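Local coordinates for putative cell invasion protein with MAC/Perforin domain (Bacteroides thetaiotaomicron VPI-5482, PDB 3KK7) that is of unproven function but belongs to the membrane-attack complex/perforin (MACPF) family and may act in cell invasion or at membranes, at residues E352-Q357 and Q404-I409; L114-T119 and S238-M243; G220-L225 and T321-S326; Y383-K386 and K392-D395; L86-S91 and A185-E190. All coordinates share one frame; numbering follows the deposited sequence.

Interaction 1: residues E352-Q357 and Q404-I409; sequences EENFKQ and QGDKLI
N354, in the first turn of helix 353-363, turns its side-chain amide to the carboxylate of D406. ND2 donates to D406 OD2 at 3.1 Å, with an N-H...O angle of 158°. The acceptor lies close to the amide plane of N354, but the donor arrives from above the carboxylate plane, and the two flat groups stand nearly perpendicular. With N354 CG lodged between its backbone N and carbonyl carbon (chi1 50°), the amide is turned toward D406, and N354 CB also comes within 3.5 Å of OD2. A water makes a second link, donating to D406 OD2 at 2.7 Å and, weakly, to N354 O. The helix belongs to the MACPF region, and D406 comes just before strand 407-411 of the D2 sheet, which makes this a buried joint between the two. Aspartate suits the place because it can accept from several sides: OD2 also bonds T402 OG1, OD1 pairs with R358 one helical turn on from N354, and N354 ND2 has a further acceptor in G540 O. With an alanine in place of D406, R358 would probably lose its counter-charge, and N354 ND2 and the water one acceptor each. Bent at chi2, Q404 lays its amide carbon CD 3.7 Å from F355 CE1, the ring and amide planes 54° apart, while Q404 OE1 bonds T402 OG1.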
# COMPACT_ATOMS: atom_id res chain seq x y z
N GLU A 352 2.45 13.67 2.01
CA GLU A 352 2.29 14.18 0.66
C GLU A 352 0.96 13.75 0.04
O GLU A 352 0.75 12.57 -0.28
CB GLU A 352 3.46 13.70 -0.23
CG GLU A 352 4.87 14.16 0.22
CD GLU A 352 5.51 13.33 1.35
OE1 GLU A 352 4.94 12.32 1.83
OE2 GLU A 352 6.62 13.71 1.77
N GLU A 353 0.09 14.72 -0.18
CA GLU A 353 -1.22 14.51 -0.85
C GLU A 353 -1.15 13.62 -2.09
O GLU A 353 -1.94 12.69 -2.25
CB GLU A 353 -1.79 15.87 -1.27
CG GLU A 353 -3.28 16.06 -0.96
CD GLU A 353 -3.59 15.85 0.51
OE1 GLU A 353 -3.00 16.56 1.39
OE2 GLU A 353 -4.40 14.92 0.77
N ASN A 354 -0.22 13.93 -2.99
CA ASN A 354 -0.11 13.21 -4.26
C ASN A 354 0.40 11.79 -4.10
O ASN A 354 -0.01 10.91 -4.86
CB ASN A 354 0.74 13.95 -5.30
CG ASN A 354 2.08 14.42 -4.75
OD1 ASN A 354 2.20 14.80 -3.58
ND2 ASN A 354 3.08 14.46 -5.62
N PHE A 355 1.27 11.55 -3.11
CA PHE A 355 1.74 10.18 -2.88
C PHE A 355 0.64 9.36 -2.24
O PHE A 355 0.44 8.18 -2.55
CB PHE A 355 2.99 10.13 -2.02
CG PHE A 355 4.18 10.87 -2.59
CD1 PHE A 355 4.19 11.34 -3.91
CD2 PHE A 355 5.31 11.05 -1.81
CE1 PHE A 355 5.29 11.99 -4.41
CE2 PHE A 355 6.43 11.71 -2.31
CZ PHE A 355 6.42 12.18 -3.60
N LYS A 356 -0.10 10.00 -1.34
CA LYS A 356 -1.21 9.35 -0.68
C LYS A 356 -2.18 8.84 -1.72
O LYS A 356 -2.50 7.66 -1.77
CB LYS A 356 -1.88 10.34 0.29
CG LYS A 356 -1.08 10.57 1.60
CD LYS A 356 -1.59 11.77 2.38
CE LYS A 356 -2.79 11.46 3.25
NZ LYS A 356 -2.34 10.78 4.50
N GLN A 357 -2.62 9.75 -2.58
CA GLN A 357 -3.57 9.43 -3.63
C GLN A 357 -3.04 8.36 -4.59
O GLN A 357 -3.75 7.42 -4.95
CB GLN A 357 -3.92 10.72 -4.38
CG GLN A 357 -5.10 10.63 -5.37
CD GLN A 357 -6.35 10.08 -4.73
OE1 GLN A 357 -6.57 10.27 -3.52
NE2 GLN A 357 -7.17 9.36 -5.51
N GLN A 404 6.21 11.55 -10.82
CA GLN A 404 5.35 10.42 -10.50
C GLN A 404 4.18 10.41 -11.46
O GLN A 404 3.43 9.45 -11.53
CB GLN A 404 4.87 10.54 -9.05
CG GLN A 404 5.97 10.57 -7.95
CD GLN A 404 6.74 11.91 -7.79
OE1 GLN A 404 6.29 12.97 -8.22
NE2 GLN A 404 7.92 11.83 -7.16
N GLY A 405 4.04 11.50 -12.22
CA GLY A 405 2.98 11.62 -13.22
C GLY A 405 1.68 12.18 -12.66
O GLY A 405 0.62 11.96 -13.21
N ASP A 406 1.77 12.94 -11.58
CA ASP A 406 0.62 13.62 -11.00
C ASP A 406 0.49 14.93 -11.76
O ASP A 406 1.48 15.45 -12.22
CB ASP A 406 0.86 13.90 -9.51
CG ASP A 406 1.37 12.68 -8.77
OD1 ASP A 406 0.69 11.62 -8.81
OD2 ASP A 406 2.45 12.79 -8.15
N LYS A 407 -0.73 15.45 -11.87
CA LYS A 407 -0.97 16.72 -12.53
C LYS A 407 -1.35 17.78 -11.49
O LYS A 407 -2.43 17.71 -10.89
CB LYS A 407 -2.06 16.59 -13.61
CG LYS A 407 -1.88 15.37 -14.50
CD LYS A 407 -2.34 15.56 -15.94
CE LYS A 407 -1.94 14.37 -16.81
NZ LYS A 407 -1.22 14.76 -18.07
N LEU A 408 -0.46 18.74 -11.28
CA LEU A 408 -0.69 19.82 -10.34
C LEU A 408 -1.14 21.06 -11.13
O LEU A 408 -0.32 21.84 -11.63
CB LEU A 408 0.57 20.09 -9.48
CG LEU A 408 1.25 18.84 -8.88
CD1 LEU A 408 2.49 19.21 -8.04
CD2 LEU A 408 0.25 18.07 -8.05
N ILE A 409 -2.46 21.20 -11.24
CA ILE A 409 -3.10 22.31 -11.92
C ILE A 409 -2.91 23.57 -11.08
O ILE A 409 -3.33 23.59 -9.93
CB ILE A 409 -4.63 22.08 -12.05
CG1 ILE A 409 -4.96 20.72 -12.68
CG2 ILE A 409 -5.27 23.15 -12.91
CD1 ILE A 409 -6.43 20.34 -12.53
O HOH W 1 2.23 10.57 -6.56

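Interaction 2: residues L114-T119 and S238-M243; sequences LEKNKT and SKEKDM
A type I beta turn, E115 to K118, sends K116 across to E240 on helix 236-249, where the two form a salt bridge. The turn is closed by K118 N bonding E115 O at 2.8 Å, and K116 projects from its second position toward the helix. Beyond CG the lysine chain is fully extended, and that of E240 is extended too (chi2 172°); the two slide past each other in opposite directions. K116 NZ therefore ends 2.9 Å from E240 OE1, approaching from above the carboxylate plane, about 50° out of it. It also runs alongside the glutamate stem, 4.0 Å from E240 CB, while K116 CD comes within 3.7 Å of OE1. In the MACPF fold, helical clusters connect the long strands of the central sheet. The turn lies in the link after strand 93-108 and the helix in the link after strand 220-230, as in the regions that relatives unfurl into membrane hairpins. A long acidic side chain suits this buried spot because several donors converge on it: OE1 also pairs with R113 NH2, and OE2 accepts from S109 N. With two cationic groups and a backbone N-H at its carboxylate, E240 probably stays ionised. K116, partly exposed, has the length to span from turn to helix, and its NZ gives a further bond to S107 O at the end of strand 93-108.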
# COMPACT_ATOMS: atom_id res chain seq x y z
N LEU A 114 -12.90 -17.34 -0.81
CA LEU A 114 -11.78 -17.24 0.14
C LEU A 114 -12.07 -16.24 1.27
O LEU A 114 -11.71 -16.47 2.44
CB LEU A 114 -10.49 -16.83 -0.59
CG LEU A 114 -9.23 -16.61 0.26
CD1 LEU A 114 -8.87 -17.80 1.20
CD2 LEU A 114 -8.05 -16.29 -0.68
N GLU A 115 -12.75 -15.16 0.90
CA GLU A 115 -13.11 -14.10 1.82
C GLU A 115 -14.56 -14.16 2.34
O GLU A 115 -15.07 -13.19 2.88
CB GLU A 115 -12.80 -12.74 1.17
CG GLU A 115 -11.34 -12.37 1.31
CD GLU A 115 -10.96 -12.12 2.76
OE1 GLU A 115 -11.33 -11.06 3.32
OE2 GLU A 115 -10.30 -13.01 3.35
N LYS A 116 -15.21 -15.30 2.23
CA LYS A 116 -16.57 -15.45 2.74
C LYS A 116 -16.72 -15.06 4.22
O LYS A 116 -17.78 -14.62 4.61
CB LYS A 116 -17.10 -16.88 2.54
CG LYS A 116 -16.48 -17.96 3.48
CD LYS A 116 -16.99 -19.34 3.11
CE LYS A 116 -16.64 -20.37 4.14
NZ LYS A 116 -17.29 -21.69 3.84
N ASN A 117 -15.69 -15.27 5.04
CA ASN A 117 -15.68 -14.84 6.44
C ASN A 117 -14.87 -13.57 6.69
O ASN A 117 -14.56 -13.23 7.81
CB ASN A 117 -15.14 -15.97 7.32
CG ASN A 117 -16.00 -17.23 7.25
OD1 ASN A 117 -17.17 -17.17 6.89
ND2 ASN A 117 -15.41 -18.37 7.60
N LYS A 118 -14.53 -12.89 5.60
CA LYS A 118 -13.80 -11.64 5.66
C LYS A 118 -12.52 -11.73 6.50
O LYS A 118 -12.12 -10.77 7.16
CB LYS A 118 -14.74 -10.55 6.19
CG LYS A 118 -15.87 -10.22 5.25
CD LYS A 118 -16.53 -8.91 5.68
CE LYS A 118 -17.49 -8.34 4.61
NZ LYS A 118 -18.45 -7.39 5.27
N THR A 119 -11.85 -12.88 6.43
CA THR A 119 -10.68 -13.15 7.27
C THR A 119 -9.57 -12.10 7.10
O THR A 119 -9.04 -11.57 8.10
CB THR A 119 -10.14 -14.60 7.03
OG1 THR A 119 -11.24 -15.53 7.14
CG2 THR A 119 -9.03 -14.96 8.03
N SER A 238 -22.15 -27.26 -0.89
CA SER A 238 -21.97 -28.67 -0.57
C SER A 238 -20.48 -29.05 -0.42
O SER A 238 -20.10 -29.75 0.51
CB SER A 238 -22.66 -29.53 -1.63
OG SER A 238 -24.01 -29.14 -1.81
N LYS A 239 -19.64 -28.58 -1.35
CA LYS A 239 -18.22 -28.89 -1.30
C LYS A 239 -17.60 -28.29 -0.05
O LYS A 239 -16.78 -28.92 0.59
CB LYS A 239 -17.49 -28.40 -2.55
CG LYS A 239 -17.93 -29.02 -3.87
CD LYS A 239 -17.01 -28.63 -5.07
CE LYS A 239 -17.04 -27.11 -5.43
NZ LYS A 239 -16.20 -26.73 -6.66
N GLU A 240 -18.03 -27.08 0.30
CA GLU A 240 -17.51 -26.40 1.50
C GLU A 240 -17.89 -27.15 2.79
O GLU A 240 -17.04 -27.29 3.67
CB GLU A 240 -17.91 -24.92 1.52
CG GLU A 240 -17.09 -24.10 0.48
CD GLU A 240 -17.54 -22.67 0.29
OE1 GLU A 240 -18.25 -22.17 1.15
OE2 GLU A 240 -17.20 -22.05 -0.74
N LYS A 241 -19.11 -27.69 2.86
CA LYS A 241 -19.53 -28.50 4.01
C LYS A 241 -18.71 -29.80 4.02
O LYS A 241 -18.27 -30.24 5.08
CB LYS A 241 -21.04 -28.77 4.01
CG LYS A 241 -21.61 -29.36 5.32
N ASP A 242 -18.44 -30.38 2.85
CA ASP A 242 -17.58 -31.55 2.80
C ASP A 242 -16.18 -31.23 3.32
O ASP A 242 -15.59 -31.97 4.09
CB ASP A 242 -17.51 -32.15 1.39
CG ASP A 242 -18.83 -32.81 0.95
OD1 ASP A 242 -19.73 -32.99 1.79
OD2 ASP A 242 -18.97 -33.15 -0.24
N MSE A 243 -15.64 -30.09 2.92
CA MSE A 243 -14.28 -29.72 3.36
C MSE A 243 -14.29 -29.37 4.86
O MSE A 243 -13.40 -29.82 5.61
CB MSE A 243 -13.76 -28.58 2.48
CG MSE A 243 -12.39 -28.02 2.90
SE MSE A 243 -10.92 -29.25 2.66
CE MSE A 243 -10.88 -29.27 0.69

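Interaction 3: residues G220-L225 and T321-S326; sequences GRASAL and TPWLQS
The indole of W323, on helix 321-326, drives its six-membered ring against the backbone of strand 220-230 at G220, R221 and A222. CG lies opposite the backbone N (chi1 172°), and a chi2 of 83° stands the indole across its stem so that the CZ2-CH2 end leads. CH2 approaches R221 C at 3.5 Å and A222 N at 3.6 Å, both obliquely to the ring. At the edge, close to the ring plane, CZ2 meets R221 N at 3.5 Å and G220 C at 4.0 Å. The one side chain it touches on the strand is A222, whose CB is 4.1 Å from CH2. Small residues suit this strand: a beta carbon on G220 would stand about 3.5 Å from CZ2, a tight fit, and the methyl of A222 leaves the ring room beside it. R221 instead directs its long side chain away from the helix, where NH1 bonds the carbonyls of I69 and I336. The strand belongs to the large antiparallel sheet of the MACPF fold. Segment 220-225 and helix 321-326 run roughly antiparallel (153°), their axes 9.3 Å apart at closest, a distance that the indole spans. A serine in place of W323 would probably open a gap over the G220-A222 backbone and leave G299 O without the donor that the indole NE1 supplies. Ring carbons on peptide and methyl give the contact itself little directionality, and the NE1 bond to G299 O, just after neighbouring strand 288-298, probably adds to fixing the ring's rotation.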
# COMPACT_ATOMS: atom_id res chain seq x y z
N GLY A 220 3.09 -19.07 18.56
CA GLY A 220 3.40 -20.09 17.56
C GLY A 220 2.14 -20.44 16.76
O GLY A 220 1.06 -20.28 17.25
N ARG A 221 2.27 -20.91 15.54
CA ARG A 221 1.11 -21.28 14.73
C ARG A 221 1.44 -22.40 13.78
O ARG A 221 2.52 -22.40 13.20
CB ARG A 221 0.66 -20.09 13.89
CG ARG A 221 -0.42 -20.36 12.83
CD ARG A 221 -0.80 -19.05 12.16
NE ARG A 221 -1.93 -19.17 11.25
CZ ARG A 221 -2.43 -18.16 10.53
NH1 ARG A 221 -1.90 -16.95 10.61
NH2 ARG A 221 -3.44 -18.37 9.71
N ALA A 222 0.53 -23.37 13.63
CA ALA A 222 0.63 -24.32 12.53
C ALA A 222 -0.47 -23.95 11.55
O ALA A 222 -1.60 -23.69 11.93
CB ALA A 222 0.51 -25.74 13.01
N SER A 223 -0.11 -23.90 10.27
CA SER A 223 -0.98 -23.47 9.19
C SER A 223 -0.96 -24.57 8.17
O SER A 223 0.09 -25.03 7.78
CB SER A 223 -0.39 -22.23 8.55
OG SER A 223 -1.17 -21.86 7.44
N ALA A 224 -2.14 -25.02 7.76
CA ALA A 224 -2.28 -26.12 6.82
C ALA A 224 -3.24 -25.68 5.72
O ALA A 224 -4.30 -25.11 6.01
CB ALA A 224 -2.82 -27.36 7.53
N LEU A 225 -2.86 -25.94 4.46
CA LEU A 225 -3.74 -25.72 3.32
C LEU A 225 -4.13 -27.07 2.77
O LEU A 225 -3.34 -28.01 2.82
CB LEU A 225 -3.04 -24.90 2.24
CG LEU A 225 -2.41 -23.59 2.72
CD1 LEU A 225 -1.55 -23.02 1.61
CD2 LEU A 225 -3.49 -22.64 3.15
N THR A 321 3.78 -32.70 18.09
CA THR A 321 3.86 -32.62 19.54
C THR A 321 5.15 -31.93 20.00
O THR A 321 5.07 -31.00 20.77
CB THR A 321 3.61 -33.98 20.22
OG1 THR A 321 2.31 -34.44 19.85
CG2 THR A 321 3.68 -33.85 21.75
N PRO A 322 6.33 -32.34 19.49
CA PRO A 322 7.57 -31.64 19.88
C PRO A 322 7.51 -30.15 19.59
O PRO A 322 7.95 -29.35 20.43
CB PRO A 322 8.65 -32.31 19.02
CG PRO A 322 8.09 -33.66 18.72
CD PRO A 322 6.61 -33.42 18.53
N TRP A 323 6.99 -29.78 18.43
CA TRP A 323 6.86 -28.37 18.09
C TRP A 323 5.93 -27.63 19.08
O TRP A 323 6.23 -26.52 19.53
CB TRP A 323 6.39 -28.19 16.65
CG TRP A 323 6.07 -26.81 16.36
CD1 TRP A 323 6.95 -25.81 16.00
CD2 TRP A 323 4.78 -26.21 16.40
NE1 TRP A 323 6.26 -24.63 15.82
CE2 TRP A 323 4.93 -24.85 16.05
CE3 TRP A 323 3.51 -26.69 16.68
CZ2 TRP A 323 3.86 -23.98 16.00
CZ3 TRP A 323 2.45 -25.83 16.62
CH2 TRP A 323 2.63 -24.49 16.28
N LEU A 324 4.80 -28.25 19.41
CA LEU A 324 3.86 -27.61 20.30
C LEU A 324 4.54 -27.34 21.63
O LEU A 324 4.44 -26.24 22.16
CB LEU A 324 2.62 -28.49 20.51
CG LEU A 324 1.53 -27.90 21.42
CD1 LEU A 324 0.91 -26.67 20.77
CD2 LEU A 324 0.47 -28.94 21.71
N GLN A 325 5.27 -28.31 22.15
CA GLN A 325 5.88 -28.12 23.45
C GLN A 325 7.16 -27.29 23.39
O GLN A 325 7.67 -26.88 24.41
CB GLN A 325 6.06 -29.45 24.18
CG GLN A 325 6.99 -30.44 23.55
CD GLN A 325 6.83 -31.84 24.16
OE1 GLN A 325 5.71 -32.28 24.46
NE2 GLN A 325 7.96 -32.54 24.33
N SER A 326 7.66 -27.01 22.19
CA SER A 326 8.76 -26.07 22.05
C SER A 326 8.26 -24.65 22.33
O SER A 326 9.05 -23.75 22.64
CB SER A 326 9.32 -26.13 20.64
OG SER A 326 8.48 -25.40 19.76

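Interaction 4: residues Y383-K386 and K392-D395; sequences YIRK and KLYD
Y383-K386 and K392-D395 are the paired ends of an antiparallel hairpin, joined by two backbone bonds: I384 N to L393 O at 3.0 Å and L393 N to R385 O at 2.9 Å. I384 and R385 both face L393, a classic beta bulge, and the register slips by one between the non-hydrogen-bonded pair Y383-Y394 and the hydrogen-bonded pair R385-L393; K386-K392 follows as a non-hydrogen-bonded pair. Y383, Y394, K386 and K392 share one face of the sheet. Y383, its CG anti to the backbone N (chi1 -179°), turns its ring edge toward the face of Y394 in an offset edge-to-face pair, centroids 5.8 Å apart and planes at 69°. The K392 stem crosses the Y383 side chain at about a right angle, its CG 3.6 Å from Y383 CE1, as suits a long aliphatic chain. K386 runs beside K392 in the same direction, bringing the two NZ atoms to 4.5 Å; these like charges probably depend on solvent screening at the exposed hairpin end. I384, on the bulge, lays CG1 3.9 Å from D395 CB. On the other face, L393 brings CD1 within 4.1 Å of R385 NE, obliquely to the guanidinium. That face is covered by helix 420-424: L393 packs on L423 and K424, while R385 forms a salt bridge with D420 and bonds the carbonyls of A416 and Q418, tying the D2 hairpin to the helix and the loop before it.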
# COMPACT_ATOMS: atom_id res chain seq x y z
N TYR A 383 -11.88 23.06 -17.35
CA TYR A 383 -13.32 23.27 -17.42
C TYR A 383 -13.77 24.09 -16.23
O TYR A 383 -13.32 23.86 -15.11
CB TYR A 383 -14.03 21.92 -17.42
CG TYR A 383 -15.53 22.04 -17.51
CD1 TYR A 383 -16.14 22.48 -18.68
CD2 TYR A 383 -16.34 21.75 -16.42
CE1 TYR A 383 -17.52 22.61 -18.77
CE2 TYR A 383 -17.73 21.87 -16.51
CZ TYR A 383 -18.30 22.30 -17.69
OH TYR A 383 -19.67 22.42 -17.80
N ILE A 384 -14.63 25.07 -16.48
CA ILE A 384 -15.13 25.95 -15.41
C ILE A 384 -16.64 25.77 -15.29
O ILE A 384 -17.11 25.34 -14.24
CB ILE A 384 -14.79 27.45 -15.63
CG1 ILE A 384 -13.28 27.67 -15.68
CG2 ILE A 384 -15.38 28.30 -14.49
CD1 ILE A 384 -12.54 27.33 -14.38
N ARG A 385 -17.38 26.09 -16.35
CA ARG A 385 -18.84 25.93 -16.32
C ARG A 385 -19.44 25.93 -17.71
O ARG A 385 -18.74 26.19 -18.70
CB ARG A 385 -19.48 27.05 -15.50
CG ARG A 385 -19.13 28.47 -15.98
CD ARG A 385 -20.13 29.49 -15.45
NE ARG A 385 -19.93 30.80 -16.07
CZ ARG A 385 -19.03 31.69 -15.68
NH1 ARG A 385 -18.20 31.45 -14.66
NH2 ARG A 385 -18.95 32.86 -16.33
N LYS A 386 -20.74 25.63 -17.77
CA LYS A 386 -21.56 25.76 -18.98
C LYS A 386 -22.19 27.14 -19.05
O LYS A 386 -22.72 27.62 -18.06
CB LYS A 386 -22.69 24.71 -19.04
CG LYS A 386 -22.20 23.29 -19.17
CD LYS A 386 -23.12 22.36 -19.98
CE LYS A 386 -22.29 21.10 -20.38
NZ LYS A 386 -23.13 19.89 -20.70
N LYS A 392 -19.66 24.66 -23.18
CA LYS A 392 -18.57 24.45 -22.24
C LYS A 392 -17.58 25.61 -22.32
O LYS A 392 -17.16 26.01 -23.42
CB LYS A 392 -17.89 23.11 -22.46
CG LYS A 392 -18.78 21.93 -22.10
CD LYS A 392 -17.91 20.68 -21.89
CE LYS A 392 -18.72 19.45 -21.43
NZ LYS A 392 -19.28 18.68 -22.58
N LEU A 393 -17.26 26.16 -21.15
CA LEU A 393 -16.34 27.30 -21.00
C LEU A 393 -15.12 26.91 -20.16
O LEU A 393 -15.25 26.24 -19.12
CB LEU A 393 -17.03 28.46 -20.30
CG LEU A 393 -18.28 29.02 -20.94
CD1 LEU A 393 -18.91 30.01 -19.96
CD2 LEU A 393 -17.92 29.67 -22.27
N TYR A 394 -13.95 27.36 -20.61
CA TYR A 394 -12.69 26.93 -20.07
C TYR A 394 -11.76 28.08 -19.70
O TYR A 394 -11.80 29.14 -20.32
CB TYR A 394 -11.99 26.08 -21.11
CG TYR A 394 -12.71 24.82 -21.50
CD1 TYR A 394 -12.49 23.63 -20.79
CD2 TYR A 394 -13.57 24.79 -22.59
CE1 TYR A 394 -13.14 22.45 -21.16
CE2 TYR A 394 -14.21 23.62 -22.97
CZ TYR A 394 -13.99 22.45 -22.25
OH TYR A 394 -14.62 21.28 -22.61
N ASP A 395 -10.94 27.85 -18.68
CA ASP A 395 -9.82 28.72 -18.34
C ASP A 395 -8.56 28.07 -18.93
O ASP A 395 -8.54 26.87 -19.21
CB ASP A 395 -9.70 28.87 -16.81
CG ASP A 395 -8.73 30.00 -16.38
OD1 ASP A 395 -8.31 30.80 -17.23
OD2 ASP A 395 -8.38 30.09 -15.18

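Interaction 5: residues L86-S91 and A185-E190; sequences LERYPS and ADYLDE. With EDO (1,2-ethanediol), chain E.
Y187 brings its hydroxyl end against R88 and Y89, near the C-terminal ends of two helices of the MACPF region, 82-88 and 177-186. The compact part is built round that hydroxyl. Y187 OH lies 3.4 Å from R88 CG and 3.8 Å from Y89 CE2, and the two tyrosine side chains cross at about a right angle, with their CE2 atoms 4.1 Å apart. R88 CG, anti to the backbone N (chi1 -180°), sits 3.5 Å above the centre of the Y89 ring, a CH-pi-like placement, and a bend at chi2 (69°) turns the rest of the arginine chain off toward a bound diol. Tyrosine suits the place because its ring packs on carbon while its hydroxyl reaches the polar margin. Toward solvent the contact is looser and is completed by this 1,2-ethanediol, probably from the crystallisation liquor. Y89 OH and the diol O1 share a hydrogen bond of 2.8 Å, and Y187 OH bonds the same oxygen, although its modelled distance is doubtfully short. R88 is exposed here, its guanidinium nearly perpendicular to the Y187 ring, and O1 of the diol rests over the centre of one guanidinium face, 3.8 Å above the plane.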
# COMPACT_ATOMS: atom_id res chain seq x y z
N LEU A 86 10.26 5.52 19.99
CA LEU A 86 10.04 5.12 21.38
C LEU A 86 11.00 5.81 22.32
O LEU A 86 10.71 6.01 23.48
CB LEU A 86 10.08 3.60 21.54
CG LEU A 86 8.98 2.85 20.79
CD1 LEU A 86 9.20 1.34 20.93
CD2 LEU A 86 7.52 3.28 21.18
N GLU A 87 12.13 6.23 21.79
CA GLU A 87 13.06 7.05 22.54
C GLU A 87 12.49 8.42 22.95
O GLU A 87 12.91 8.99 23.96
CB GLU A 87 14.36 7.20 21.75
CG GLU A 87 15.31 5.99 22.02
CD GLU A 87 16.42 5.86 21.00
OE1 GLU A 87 16.58 6.76 20.13
OE2 GLU A 87 17.14 4.83 21.09
N ARG A 88 11.53 8.92 22.19
CA ARG A 88 10.86 10.19 22.48
C ARG A 88 9.48 9.97 23.16
O ARG A 88 9.15 10.62 24.15
CB ARG A 88 10.71 10.96 21.18
CG ARG A 88 10.04 12.30 21.28
CD ARG A 88 10.88 13.30 21.99
NE ARG A 88 10.11 14.53 21.94
CZ ARG A 88 10.36 15.56 21.15
NH1 ARG A 88 11.42 15.57 20.35
NH2 ARG A 88 9.54 16.60 21.17
N TYR A 89 8.68 9.04 22.61
CA TYR A 89 7.33 8.76 23.09
C TYR A 89 7.13 7.26 23.36
O TYR A 89 6.56 6.55 22.54
CB TYR A 89 6.31 9.21 22.04
CG TYR A 89 6.45 10.61 21.54
CD1 TYR A 89 6.34 11.69 22.39
CD2 TYR A 89 6.65 10.86 20.21
CE1 TYR A 89 6.47 12.97 21.93
CE2 TYR A 89 6.76 12.14 19.72
CZ TYR A 89 6.67 13.19 20.57
OH TYR A 89 6.78 14.46 20.05
N PRO A 90 7.58 6.76 24.51
CA PRO A 90 7.48 5.31 24.77
C PRO A 90 6.06 4.71 24.77
O PRO A 90 5.90 3.49 24.59
CB PRO A 90 8.11 5.11 26.16
CG PRO A 90 8.47 6.47 26.66
CD PRO A 90 8.32 7.48 25.55
N SER A 91 5.06 5.56 24.99
CA SER A 91 3.68 5.09 25.10
C SER A 91 3.06 4.82 23.72
O SER A 91 1.96 4.34 23.68
CB SER A 91 2.83 6.10 25.88
OG SER A 91 2.59 7.26 25.10
N ALA A 185 5.68 12.94 9.67
CA ALA A 185 6.55 14.14 9.72
C ALA A 185 8.01 13.90 10.11
O ALA A 185 8.92 14.51 9.51
CB ALA A 185 5.92 15.18 10.72
N ASP A 186 8.22 13.03 11.11
CA ASP A 186 9.53 12.94 11.77
C ASP A 186 10.09 11.55 12.10
O ASP A 186 11.25 11.45 12.40
CB ASP A 186 9.46 13.76 13.07
CG ASP A 186 9.67 15.26 12.85
OD1 ASP A 186 10.80 15.64 12.48
OD2 ASP A 186 8.74 16.07 13.06
N TYR A 187 9.30 10.47 12.03
CA TYR A 187 9.76 9.17 12.51
C TYR A 187 9.79 8.03 11.47
O TYR A 187 9.84 6.84 11.83
CB TYR A 187 8.94 8.79 13.75
CG TYR A 187 9.19 9.78 14.87
CD1 TYR A 187 10.30 9.64 15.70
CD2 TYR A 187 8.37 10.89 15.04
CE1 TYR A 187 10.59 10.56 16.69
CE2 TYR A 187 8.65 11.82 16.05
CZ TYR A 187 9.77 11.63 16.87
OH TYR A 187 10.04 12.51 17.89
N LEU A 188 9.83 8.39 10.19
CA LEU A 188 9.93 7.40 9.14
C LEU A 188 11.36 6.87 8.99
O LEU A 188 12.34 7.58 9.21
CB LEU A 188 9.42 7.94 7.81
CG LEU A 188 7.94 8.33 7.76
CD1 LEU A 188 7.64 9.04 6.41
CD2 LEU A 188 7.04 7.08 7.99
N ASP A 189 11.46 5.59 8.65
CA ASP A 189 12.73 4.96 8.41
C ASP A 189 13.36 5.66 7.21
O ASP A 189 12.66 5.95 6.22
CB ASP A 189 12.52 3.47 8.15
CG ASP A 189 13.74 2.78 7.61
OD1 ASP A 189 14.52 2.25 8.41
OD2 ASP A 189 13.92 2.80 6.38
N GLU A 190 14.66 5.94 7.27
CA GLU A 190 15.28 6.68 6.17
C GLU A 190 15.27 5.89 4.82
O GLU A 190 15.21 6.50 3.75
CB GLU A 190 16.69 7.14 6.54
CG GLU A 190 17.61 6.00 6.83
CD GLU A 190 18.99 6.43 7.26
OE1 GLU A 190 19.61 7.30 6.57
OE2 GLU A 190 19.48 5.87 8.26
C1 EDO E . 8.74 15.63 17.07
O1 EDO E . 8.57 14.50 17.93
C2 EDO E . 7.43 16.41 16.98
O2 EDO E . 7.25 17.25 18.13

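Overall arrangement
From the N terminus, interaction 5 opens at 86-91 and interaction 2 at 114-119, before interaction 5 closes at 185-190, bringing together the ends of helices 82-88 and 177-186; the two cross. Interaction 3 opens at 220-225, interaction 2 closes at 238-243, and interaction 3 closes at 321-326, a second crossing; these two contacts tie the loop after strand 93-108 to helix 236-249, and strand 220-230 to helix 321-326. Interaction 1 then starts afresh at 352-357 and closes at 404-409, joining a MACPF-region helix to the D2 sheet. Nested within its loop is interaction 4, the hairpin end on that same sheet. The centres of interactions 3 and 4 are 65 Å apart.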